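Glycerol kinase, putative (Plasmodium falciparum, PDB 2W41) probably catalyses the ATP-dependent phosphorylation of glycerol to sn-glycerol 3-phosphate, the first step of glycerol breakdown. Local coordinates at residues T274-L279 / G316-G321; L412-C417 / K438-K443; T86-T91 / I107-T112. All coordinates share one frame; numbering follows the deposited sequence.

Contact 1 (T274-L279 / G316-G321). With ADP (adenosine-5'-diphosphate), chain N.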
loop_
_atom_site.group_PDB
_atom_site.type_symbol
_atom_site.label_atom_id
_atom_site.label_comp_id
_atom_site.label_asym_id
_atom_site.label_seq_id
_atom_site.Cartn_x
_atom_site.Cartn_y
_atom_site.Cartn_z
ATOM N N THR B 274 -4.562 -21.262 0.901
ATOM C CA THR B 274 -4.836 -20.370 -0.212
ATOM C C THR B 274 -6.259 -19.788 -0.068
ATOM O O THR B 274 -6.437 -18.554 -0.111
ATOM C CB THR B 274 -4.629 -21.108 -1.516
ATOM O OG1 THR B 274 -3.273 -21.499 -1.541
ATOM C CG2 THR B 274 -4.853 -20.215 -2.705
ATOM N N GLY B 275 -7.250 -20.661 0.127
ATOM C CA GLY B 275 -8.569 -20.224 0.476
ATOM C C GLY B 275 -8.719 -20.200 1.992
ATOM O O GLY B 275 -8.122 -21.015 2.705
ATOM N N VAL B 276 -9.512 -19.252 2.478
ATOM C CA VAL B 276 -9.849 -19.141 3.897
ATOM C C VAL B 276 -11.365 -19.228 3.999
ATOM O O VAL B 276 -12.083 -18.341 3.521
ATOM C CB VAL B 276 -9.319 -17.801 4.510
ATOM C CG1 VAL B 276 -9.776 -17.630 5.975
ATOM C CG2 VAL B 276 -7.770 -17.693 4.363
ATOM N N PHE B 277 -11.854 -20.321 4.572
ATOM C CA PHE B 277 -13.291 -20.562 4.671
ATOM C C PHE B 277 -13.671 -21.312 5.971
ATOM O O PHE B 277 -12.858 -21.966 6.602
ATOM C CB PHE B 277 -13.772 -21.320 3.422
ATOM C CG PHE B 277 -13.103 -22.648 3.248
ATOM C CD1 PHE B 277 -11.950 -22.763 2.480
ATOM C CD2 PHE B 277 -13.603 -23.769 3.893
ATOM C CE1 PHE B 277 -11.310 -23.981 2.335
ATOM C CE2 PHE B 277 -12.969 -24.981 3.767
ATOM C CZ PHE B 277 -11.814 -25.093 2.978
ATOM N N LEU B 278 -14.935 -21.260 6.334
ATOM C CA LEU B 278 -15.362 -21.672 7.641
ATOM C C LEU B 278 -16.653 -22.506 7.574
ATOM O O LEU B 278 -17.527 -22.249 6.733
ATOM C CB LEU B 278 -15.561 -20.384 8.411
ATOM C CG LEU B 278 -16.496 -20.139 9.567
ATOM C CD1 LEU B 278 -15.897 -20.687 10.834
ATOM C CD2 LEU B 278 -16.589 -18.642 9.674
ATOM N N LEU B 279 -16.768 -23.509 8.454
ATOM C CA LEU B 279 -18.035 -24.200 8.664
ATOM C C LEU B 279 -18.386 -24.188 10.145
ATOM O O LEU B 279 -17.564 -24.588 10.953
ATOM C CB LEU B 279 -18.001 -25.633 8.137
ATOM C CG LEU B 279 -18.333 -25.880 6.661
ATOM C CD1 LEU B 279 -17.068 -26.134 5.773
ATOM C CD2 LEU B 279 -19.311 -27.026 6.519
ATOM N N GLY B 316 -12.793 -16.019 0.036
ATOM C CA GLY B 316 -12.021 -16.303 -1.178
ATOM C C GLY B 316 -10.615 -16.788 -0.858
ATOM O O GLY B 316 -10.379 -17.454 0.177
ATOM N N THR B 317 -9.682 -16.382 -1.733
ATOM C CA THR B 317 -8.287 -16.810 -1.716
ATOM C C THR B 317 -7.430 -15.883 -0.858
ATOM O O THR B 317 -6.335 -15.465 -1.278
ATOM C CB THR B 317 -7.716 -16.968 -3.177
ATOM O OG1 THR B 317 -8.091 -15.837 -3.962
ATOM C CG2 THR B 317 -8.255 -18.242 -3.856
ATOM N N ALA B 318 -7.913 -15.592 0.366
ATOM C CA ALA B 318 -7.188 -14.698 1.324
ATOM C C ALA B 318 -5.718 -15.074 1.580
ATOM O O ALA B 318 -4.879 -14.190 1.691
ATOM C CB ALA B 318 -7.929 -14.570 2.623
ATOM N N GLY B 319 -5.394 -16.362 1.654
ATOM C CA GLY B 319 -4.000 -16.795 1.799
ATOM C C GLY B 319 -3.097 -16.365 0.646
ATOM O O GLY B 319 -1.861 -16.246 0.792
ATOM N N SER B 320 -3.697 -16.124 -0.514
ATOM C CA SER B 320 -2.923 -15.531 -1.602
ATOM C C SER B 320 -2.433 -14.097 -1.410
ATOM O O SER B 320 -1.582 -13.657 -2.170
ATOM C CB SER B 320 -3.639 -15.679 -2.944
ATOM O OG SER B 320 -3.666 -17.057 -3.297
ATOM N N GLY B 321 -2.973 -13.366 -0.436
ATOM C CA GLY B 321 -2.421 -12.088 0.003
ATOM C C GLY B 321 -0.980 -12.214 0.482
ATOM O O GLY B 321 -0.177 -11.290 0.314
HETATM P PB ADP N . -3.616 -24.817 -0.049
HETATM O O1B ADP N . -3.296 -26.291 -0.185
HETATM O O2B ADP N . -4.991 -24.487 0.553
HETATM O O3B ADP N . -3.317 -24.101 -1.349
HETATM P PA ADP N . -1.906 -24.692 2.393
HETATM O O1A ADP N . -2.982 -25.043 3.391
HETATM O O2A ADP N . -0.780 -25.668 2.075
HETATM O O3A ADP N . -2.532 -24.160 0.983
HETATM O "O5'" ADP N . -1.212 -23.332 2.909
HETATM C "C5'" ADP N . -0.628 -22.439 1.976
HETATM C "C4'" ADP N . -1.127 -21.028 2.288
HETATM O "O4'" ADP N . -0.621 -20.606 3.555
HETATM C "C3'" ADP N . -0.577 -20.016 1.309
HETATM O "O3'" ADP N . -1.509 -18.939 1.285
HETATM C "C2'" ADP N . 0.686 -19.531 1.980
HETATM O "O2'" ADP N . 1.154 -18.290 1.444
HETATM C "C1'" ADP N . 0.219 -19.446 3.425
HETATM N N9 ADP N . 1.284 -19.473 4.474
HETATM C C8 ADP N . 2.239 -20.415 4.595
HETATM N N7 ADP N . 3.047 -20.181 5.660
HETATM C C5 ADP N . 2.606 -19.063 6.264
HETATM C C6 ADP N . 3.009 -18.263 7.446
HETATM N N6 ADP N . 4.064 -18.654 8.172
HETATM N N1 ADP N . 2.310 -17.140 7.759
HETATM C C2 ADP N . 1.255 -16.725 7.012
HETATM N N3 ADP N . 0.821 -17.411 5.924
HETATM C C4 ADP N . 1.439 -18.585 5.496
#
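Thr274 and Gly319 meet at the ADP, one at its diphosphate and the other at its ribose. Thr274 OG1 donates to ADP O3B at 2.6 Å, and Thr274 N adds a weak bond to ADP O2B. The hydroxyl stands anti to the carbonyl carbon (chi1 -61°), which sets it next to its own amide so that both donors address the beta phosphate. The same rotation places Thr274 CG2 3.4 Å from Ser320 OG and alongside the methyl of Thr317. From the other segment, Gly319 O accepts from ADP O3' at 2.8 Å; the sugar hydroxyl lies so near that this position has no space for a side chain.

Two backbone bonds hold these groups in register. Thr274 O takes a weak, bent bond from Gly319 N (3.0 Å), at the type I turn Thr317-Ser320. Val276 N donates at 3.0 Å to Gly316 O, meeting the oxygen almost in line with its C=O bond. Alongside these bonds Val276 CG2 packs on Ala318 CB at 3.6 Å.

Residues 273-275 form the hairpin loop joining strands 267-272 and 276-281, consistent with a phosphate-binding loop of the actin-like fold. Leu396 and Ile392 of helix 381-407 back Val276 and Ala318, while the 316-321 segment leads from strand 308-314, the hairpin's neighbour, into helix 320-327.

Contact 2 (L412-C417 / K438-K443)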
loop_
_atom_site.group_PDB
_atom_site.type_symbol
_atom_site.label_atom_id
_atom_site.label_comp_id
_atom_site.label_asym_id
_atom_site.label_seq_id
_atom_site.Cartn_x
_atom_site.Cartn_y
_atom_site.Cartn_z
ATOM N N LEU B 412 -18.634 -18.808 19.802
ATOM C CA LEU B 412 -18.232 -20.153 19.386
ATOM C C LEU B 412 -17.671 -20.961 20.544
ATOM O O LEU B 412 -16.876 -20.445 21.338
ATOM C CB LEU B 412 -17.162 -20.042 18.299
ATOM C CG LEU B 412 -17.494 -20.303 16.823
ATOM C CD1 LEU B 412 -19.015 -20.236 16.460
ATOM C CD2 LEU B 412 -16.635 -19.399 15.941
ATOM N N HIS B 413 -18.084 -22.234 20.621
ATOM C CA HIS B 413 -17.503 -23.215 21.571
ATOM C C HIS B 413 -16.028 -23.303 21.280
ATOM O O HIS B 413 -15.190 -23.052 22.156
ATOM C CB HIS B 413 -18.172 -24.633 21.520
ATOM C CG HIS B 413 -19.550 -24.682 22.128
ATOM N ND1 HIS B 413 -19.940 -23.863 23.176
ATOM C CD2 HIS B 413 -20.632 -25.449 21.833
ATOM C CE1 HIS B 413 -21.203 -24.117 23.488
ATOM N NE2 HIS B 413 -21.651 -25.070 22.685
ATOM N N VAL B 414 -15.721 -23.617 20.024
ATOM C CA VAL B 414 -14.337 -23.737 19.584
ATOM C C VAL B 414 -14.225 -23.416 18.088
ATOM O O VAL B 414 -15.240 -23.392 17.363
ATOM C CB VAL B 414 -13.743 -25.127 19.978
ATOM C CG1 VAL B 414 -14.322 -26.270 19.095
ATOM C CG2 VAL B 414 -12.238 -25.094 19.933
ATOM N N LEU B 415 -13.007 -23.121 17.645
ATOM C CA LEU B 415 -12.676 -23.046 16.229
ATOM C C LEU B 415 -11.453 -23.931 16.001
ATOM O O LEU B 415 -10.348 -23.556 16.358
ATOM C CB LEU B 415 -12.426 -21.592 15.756
ATOM C CG LEU B 415 -12.266 -21.318 14.245
ATOM C CD1 LEU B 415 -13.510 -21.635 13.569
ATOM C CD2 LEU B 415 -11.920 -19.890 13.955
ATOM N N ARG B 416 -11.683 -25.096 15.402
ATOM C CA ARG B 416 -10.638 -26.025 15.020
ATOM C C ARG B 416 -10.085 -25.614 13.681
ATOM O O ARG B 416 -10.845 -25.479 12.753
ATOM C CB ARG B 416 -11.169 -27.485 14.944
ATOM C CG ARG B 416 -11.909 -28.009 16.213
ATOM C CD ARG B 416 -11.029 -28.768 17.214
ATOM N NE ARG B 416 -10.282 -29.877 16.609
ATOM C CZ ARG B 416 -9.258 -30.505 17.188
ATOM N NH1 ARG B 416 -8.859 -30.131 18.386
ATOM N NH2 ARG B 416 -8.634 -31.503 16.574
ATOM N N CYS B 417 -8.760 -25.459 13.583
ATOM C CA CYS B 417 -8.127 -24.817 12.429
ATOM C C CYS B 417 -7.096 -25.690 11.791
ATOM O O CYS B 417 -6.390 -26.461 12.460
ATOM C CB CYS B 417 -7.486 -23.473 12.810
ATOM S SG CYS B 417 -8.669 -22.288 13.466
ATOM N N LYS B 438 -11.793 -19.698 21.354
ATOM C CA LYS B 438 -10.765 -20.654 21.587
ATOM C C LYS B 438 -10.493 -21.207 20.201
ATOM O O LYS B 438 -11.425 -21.522 19.436
ATOM C CB LYS B 438 -11.324 -21.740 22.523
ATOM C CG LYS B 438 -10.360 -22.775 23.089
ATOM C CD LYS B 438 -11.152 -24.083 23.209
ATOM C CE LYS B 438 -11.064 -24.861 24.531
ATOM N NZ LYS B 438 -12.119 -25.949 24.411
ATOM N N ILE B 439 -9.210 -21.269 19.885
ATOM C CA ILE B 439 -8.686 -21.837 18.681
ATOM C C ILE B 439 -7.809 -23.045 19.043
ATOM O O ILE B 439 -6.888 -22.956 19.853
ATOM C CB ILE B 439 -7.867 -20.760 17.858
ATOM C CG1 ILE B 439 -8.826 -19.802 17.122
ATOM C CG2 ILE B 439 -6.846 -21.441 16.875
ATOM C CD1 ILE B 439 -8.132 -18.799 16.237
ATOM N N GLU B 440 -8.099 -24.167 18.402
ATOM C CA GLU B 440 -7.301 -25.395 18.498
ATOM C C GLU B 440 -6.846 -25.717 17.091
ATOM O O GLU B 440 -7.631 -25.628 16.153
ATOM C CB GLU B 440 -8.140 -26.553 19.086
ATOM C CG GLU B 440 -8.500 -26.342 20.538
ATOM C CD GLU B 440 -9.543 -27.316 21.085
ATOM O OE1 GLU B 440 -10.038 -28.163 20.330
ATOM O OE2 GLU B 440 -9.881 -27.248 22.296
ATOM N N VAL B 441 -5.563 -26.029 16.953
ATOM C CA VAL B 441 -4.966 -26.570 15.750
ATOM C C VAL B 441 -4.835 -28.094 16.004
ATOM O O VAL B 441 -4.139 -28.513 16.948
ATOM C CB VAL B 441 -3.555 -25.928 15.529
ATOM C CG1 VAL B 441 -2.933 -26.398 14.356
ATOM C CG2 VAL B 441 -3.661 -24.569 15.177
ATOM N N SER B 442 -5.515 -28.906 15.180
ATOM C CA SER B 442 -5.479 -30.379 15.255
ATOM C C SER B 442 -4.079 -31.006 15.205
ATOM O O SER B 442 -3.173 -30.473 14.566
ATOM C CB SER B 442 -6.351 -30.989 14.131
ATOM O OG SER B 442 -6.467 -32.421 14.252
ATOM N N LYS B 443 -3.914 -32.161 15.851
ATOM C CA LYS B 443 -2.699 -32.993 15.690
ATOM C C LYS B 443 -2.504 -33.543 14.271
ATOM O O LYS B 443 -1.399 -33.931 13.898
ATOM C CB LYS B 443 -2.682 -34.155 16.695
HETATM O O HOH W 1 -8.716 -33.485 14.935
#
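Leu415 and Cys417 bond to Lys438 and Glu440 in the pattern of parallel strands. Leu415 N donates to Lys438 O (2.9 Å) and Leu415 O accepts from Glu440 N (3.1 Å); Cys417 N donates to Glu440 O at 2.8 Å, so Glu440 uses both its amide and its carbonyl. The strand segments run 30° apart, and together with helix 425-435 they make a beta-alpha-beta crossover within the C-terminal sheet, between strands 267-272 and 476-480.

Charged groups gather on the face carrying Arg416 and Glu440. Arg416, bent at chi2 (-94°) and chi3, swings its guanidinium back across the neighbouring strand, where NH1 donates to Glu440 OE1 at 3.0 Å. The carboxylate oxygen lies in the guanidinium plane but is met on its anti side and from well out of the carboxylate plane (33°), the two planes being nearly perpendicular. Lys438 NZ reaches Glu440 OE2 by a weak salt bridge, so the carboxylate is shared by two cations. A water bridges Arg416 NH2, weakly, and Ser442 OG; Arg474 O and Gln260 OE1 give the guanidinium further weak bonds.

Van der Waals contacts lie on both faces. Val414 CG2 packs on the aliphatic Lys438 CD (3.6 Å) and against the Glu440 carboxylate carbon CD (3.7 Å). Opposite, Cys417 SG rests 4.0 Å from Ile439 CG2, and Ile439 packs on helix 425-435.

Contact 3 (T86-T91 / I107-T112). With EDO (1,2-ethanediol), chain U; EDO (1,2-ethanediol), chain T.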
loop_
_atom_site.group_PDB
_atom_site.type_symbol
_atom_site.label_atom_id
_atom_site.label_comp_id
_atom_site.label_asym_id
_atom_site.label_seq_id
_atom_site.Cartn_x
_atom_site.Cartn_y
_atom_site.Cartn_z
ATOM N N THR B 86 -14.188 -39.894 0.192
ATOM C CA THR B 86 -14.419 -38.470 0.231
ATOM C C THR B 86 -13.870 -37.865 -1.078
ATOM O O THR B 86 -13.169 -38.531 -1.845
ATOM C CB THR B 86 -13.845 -37.834 1.517
ATOM O OG1 THR B 86 -14.345 -36.492 1.674
ATOM C CG2 THR B 86 -12.307 -37.856 1.556
ATOM N N ASN B 87 -14.225 -36.613 -1.347
ATOM C CA ASN B 87 -14.220 -36.076 -2.736
ATOM C C ASN B 87 -14.526 -34.604 -2.811
ATOM O O ASN B 87 -15.372 -34.087 -2.021
ATOM C CB ASN B 87 -15.221 -36.823 -3.624
ATOM C CG ASN B 87 -16.676 -36.474 -3.303
ATOM O OD1 ASN B 87 -17.334 -35.675 -4.032
ATOM N ND2 ASN B 87 -17.207 -37.081 -2.241
ATOM N N GLN B 88 -13.808 -33.940 -3.739
ATOM C CA GLN B 88 -14.174 -32.618 -4.302
ATOM C C GLN B 88 -15.661 -32.638 -4.633
ATOM O O GLN B 88 -16.127 -33.498 -5.392
ATOM C CB GLN B 88 -13.363 -32.293 -5.556
ATOM C CG GLN B 88 -13.404 -33.378 -6.637
ATOM C CD GLN B 88 -13.040 -32.861 -8.059
ATOM O OE1 GLN B 88 -13.387 -31.744 -8.437
ATOM N NE2 GLN B 88 -12.346 -33.683 -8.832
ATOM N N ARG B 89 -16.398 -31.716 -4.020
ATOM C CA ARG B 89 -17.852 -31.620 -4.164
ATOM C C ARG B 89 -18.245 -30.810 -5.418
ATOM O O ARG B 89 -17.375 -30.202 -6.086
ATOM C CB ARG B 89 -18.438 -30.995 -2.880
ATOM C CG ARG B 89 -17.999 -31.677 -1.571
ATOM C CD ARG B 89 -18.398 -30.874 -0.363
ATOM N NE ARG B 89 -17.799 -29.532 -0.363
ATOM C CZ ARG B 89 -18.153 -28.528 0.450
ATOM N NH1 ARG B 89 -19.074 -28.666 1.380
ATOM N NH2 ARG B 89 -17.557 -27.358 0.348
ATOM N N GLU B 90 -19.539 -30.791 -5.741
ATOM C CA GLU B 90 -20.101 -29.881 -6.767
ATOM C C GLU B 90 -19.705 -30.261 -8.211
ATOM O O GLU B 90 -20.569 -30.364 -9.076
ATOM C CB GLU B 90 -19.735 -28.433 -6.421
ATOM C CG GLU B 90 -20.461 -27.959 -5.170
ATOM C CD GLU B 90 -19.616 -27.149 -4.244
ATOM O OE1 GLU B 90 -18.696 -26.478 -4.737
ATOM O OE2 GLU B 90 -19.862 -27.171 -3.012
ATOM N N THR B 91 -18.411 -30.478 -8.460
ATOM C CA THR B 91 -17.924 -31.140 -9.684
ATOM C C THR B 91 -18.860 -32.243 -10.154
ATOM O O THR B 91 -19.266 -33.097 -9.360
ATOM C CB THR B 91 -16.477 -31.676 -9.505
ATOM O OG1 THR B 91 -15.601 -30.558 -9.320
ATOM C CG2 THR B 91 -16.008 -32.516 -10.708
ATOM N N ILE B 107 -17.130 -31.302 -15.038
ATOM C CA ILE B 107 -17.035 -29.841 -15.005
ATOM C C ILE B 107 -16.784 -29.457 -13.546
ATOM O O ILE B 107 -17.644 -29.589 -12.679
ATOM C CB ILE B 107 -18.302 -29.095 -15.642
ATOM C CG1 ILE B 107 -18.519 -29.461 -17.111
ATOM C CG2 ILE B 107 -18.167 -27.586 -15.555
ATOM C CD1 ILE B 107 -19.777 -28.747 -17.798
ATOM N N VAL B 108 -15.579 -28.985 -13.286
ATOM C CA VAL B 108 -15.099 -28.746 -11.939
ATOM C C VAL B 108 -15.884 -27.612 -11.256
ATOM O O VAL B 108 -16.325 -26.683 -11.910
ATOM C CB VAL B 108 -13.562 -28.504 -11.959
ATOM C CG1 VAL B 108 -12.983 -28.461 -10.549
ATOM C CG2 VAL B 108 -12.896 -29.590 -12.743
ATOM N N TRP B 109 -16.103 -27.717 -9.941
ATOM C CA TRP B 109 -16.768 -26.658 -9.165
ATOM C C TRP B 109 -16.203 -25.247 -9.417
ATOM O O TRP B 109 -16.902 -24.216 -9.220
ATOM C CB TRP B 109 -16.615 -26.974 -7.676
ATOM C CG TRP B 109 -15.162 -27.098 -7.153
ATOM C CD1 TRP B 109 -14.289 -28.175 -7.322
ATOM C CD2 TRP B 109 -14.461 -26.136 -6.354
ATOM N NE1 TRP B 109 -13.096 -27.905 -6.696
ATOM C CE2 TRP B 109 -13.185 -26.678 -6.072
ATOM C CE3 TRP B 109 -14.790 -24.869 -5.855
ATOM C CZ2 TRP B 109 -12.234 -25.998 -5.297
ATOM C CZ3 TRP B 109 -13.848 -24.193 -5.069
ATOM C CH2 TRP B 109 -12.565 -24.766 -4.814
ATOM N N LEU B 110 -14.911 -25.207 -9.749
ATOM C CA LEU B 110 -14.203 -23.935 -9.996
ATOM C C LEU B 110 -14.608 -23.237 -11.332
ATOM O O LEU B 110 -14.421 -22.006 -11.446
ATOM C CB LEU B 110 -12.679 -24.138 -9.929
ATOM C CG LEU B 110 -12.077 -24.140 -8.529
ATOM C CD1 LEU B 110 -10.622 -24.354 -8.574
ATOM C CD2 LEU B 110 -12.397 -22.838 -7.857
ATOM N N ASP B 111 -15.132 -24.027 -12.302
ATOM C CA ASP B 111 -15.700 -23.584 -13.591
ATOM C C ASP B 111 -16.762 -22.474 -13.464
ATOM O O ASP B 111 -17.657 -22.542 -12.610
ATOM C CB ASP B 111 -16.315 -24.790 -14.313
ATOM C CG ASP B 111 -16.672 -24.501 -15.785
ATOM O OD1 ASP B 111 -17.668 -23.790 -16.052
ATOM O OD2 ASP B 111 -15.951 -24.989 -16.676
ATOM N N THR B 112 -16.658 -21.451 -14.316
ATOM C CA THR B 112 -17.614 -20.326 -14.338
ATOM C C THR B 112 -18.282 -20.078 -15.709
ATOM O O THR B 112 -18.821 -18.996 -15.940
ATOM C CB THR B 112 -16.940 -19.002 -13.923
ATOM O OG1 THR B 112 -15.784 -18.799 -14.728
ATOM C CG2 THR B 112 -16.499 -19.015 -12.441
HETATM C C1 EDO U . -16.175 -27.609 -3.161
HETATM O O1 EDO U . -16.302 -26.558 -2.207
HETATM C C2 EDO U . -14.935 -28.413 -2.806
HETATM O O2 EDO U . -15.435 -29.702 -2.441
HETATM C C1 EDO T . -17.271 -22.995 -3.481
HETATM O O1 EDO T . -17.855 -24.280 -3.363
HETATM C C2 EDO T . -18.077 -22.097 -2.564
HETATM O O2 EDO T . -19.471 -22.137 -2.915
#
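Thr91 lies against Val108, their CA atoms 4.3 Å apart, where the loop after strand 77-87 passes the loop after strand 106-107. Residues 88-91 leave strand 77-87 through a tight gamma turn in which Glu90 has positive phi and Thr91 N donates to Arg89 O. Facing them, Val108-Asp111 form a type I turn. A CA-H...O contact from Thr91 CA to Ile107 O is the backbone's own link between them.

Thr91 OG1 ties the side chains together. It accepts from Trp109 N at 3.0 Å and donates to Gln88 OE1 at 2.7 Å, approaching the amide from above its plane. With CG between the backbone N and the carbonyl carbon (chi1 59°), Trp109 turns its CD1 edge to Thr91 OG1 and Gln88 OE1, the Gln88 amide steeply inclined to the indole. Trp109 CB packs on Glu90, 3.6 Å from OE1. Leu110 CG lies 3.5 Å above the ring centre, while C1 of ethanediol U lies off-centre over the opposite face; Trp109 NE1 is held by Thr17 OG1.

Arg89 grips this diol with backbone N on O2 (2.7 Å), NE on the same oxygen, and NH2 on O1. Ethanediol T donates from O1 to Glu90 OE1 at 2.7 Å. One diol lies among Arg89, Glu90 and Trp109, the other beside Glu90 and Trp109; both probably come from the crystallisation liquor, but their setting, with Asp252 OD1 also bonding ethanediol, is consistent with the family's glycerol pocket.

Glu90 OE2 also pairs with Arg193, and Arg89 NH1 with Glu312 of strand 308-314 in the other domain. Strand 77-87 lies between strands 6-15 and 245-251 of the N-terminal sheet; Ile171 of helix 171-179 packs on Gln88 and Thr91, and the 107-112 loop continues toward helix 115-124.

Along the chain the contacts follow one another without overlap: contact 3 in the N-terminal domain, then contacts 1 and 2 in the C-terminal domain. Contacts 1 and 2 share the seven-stranded sheet, their centres about 17 Å apart, and touch where Leu278 CD1 meets Leu415 CD1 at 3.8 Å; strand 267-272 runs between their strands. Contact 3 belongs to the other sheet, its centre about 17 Å from that of contact 1 and about 27 Å from that of contact 2. Its nearest atoms approach contact 1 to about 5 Å, and the Trp109 side chain is about 9 Å from ADP, consistent with the probable glycerol pocket and nucleotide lying on facing sides of the interdomain cleft.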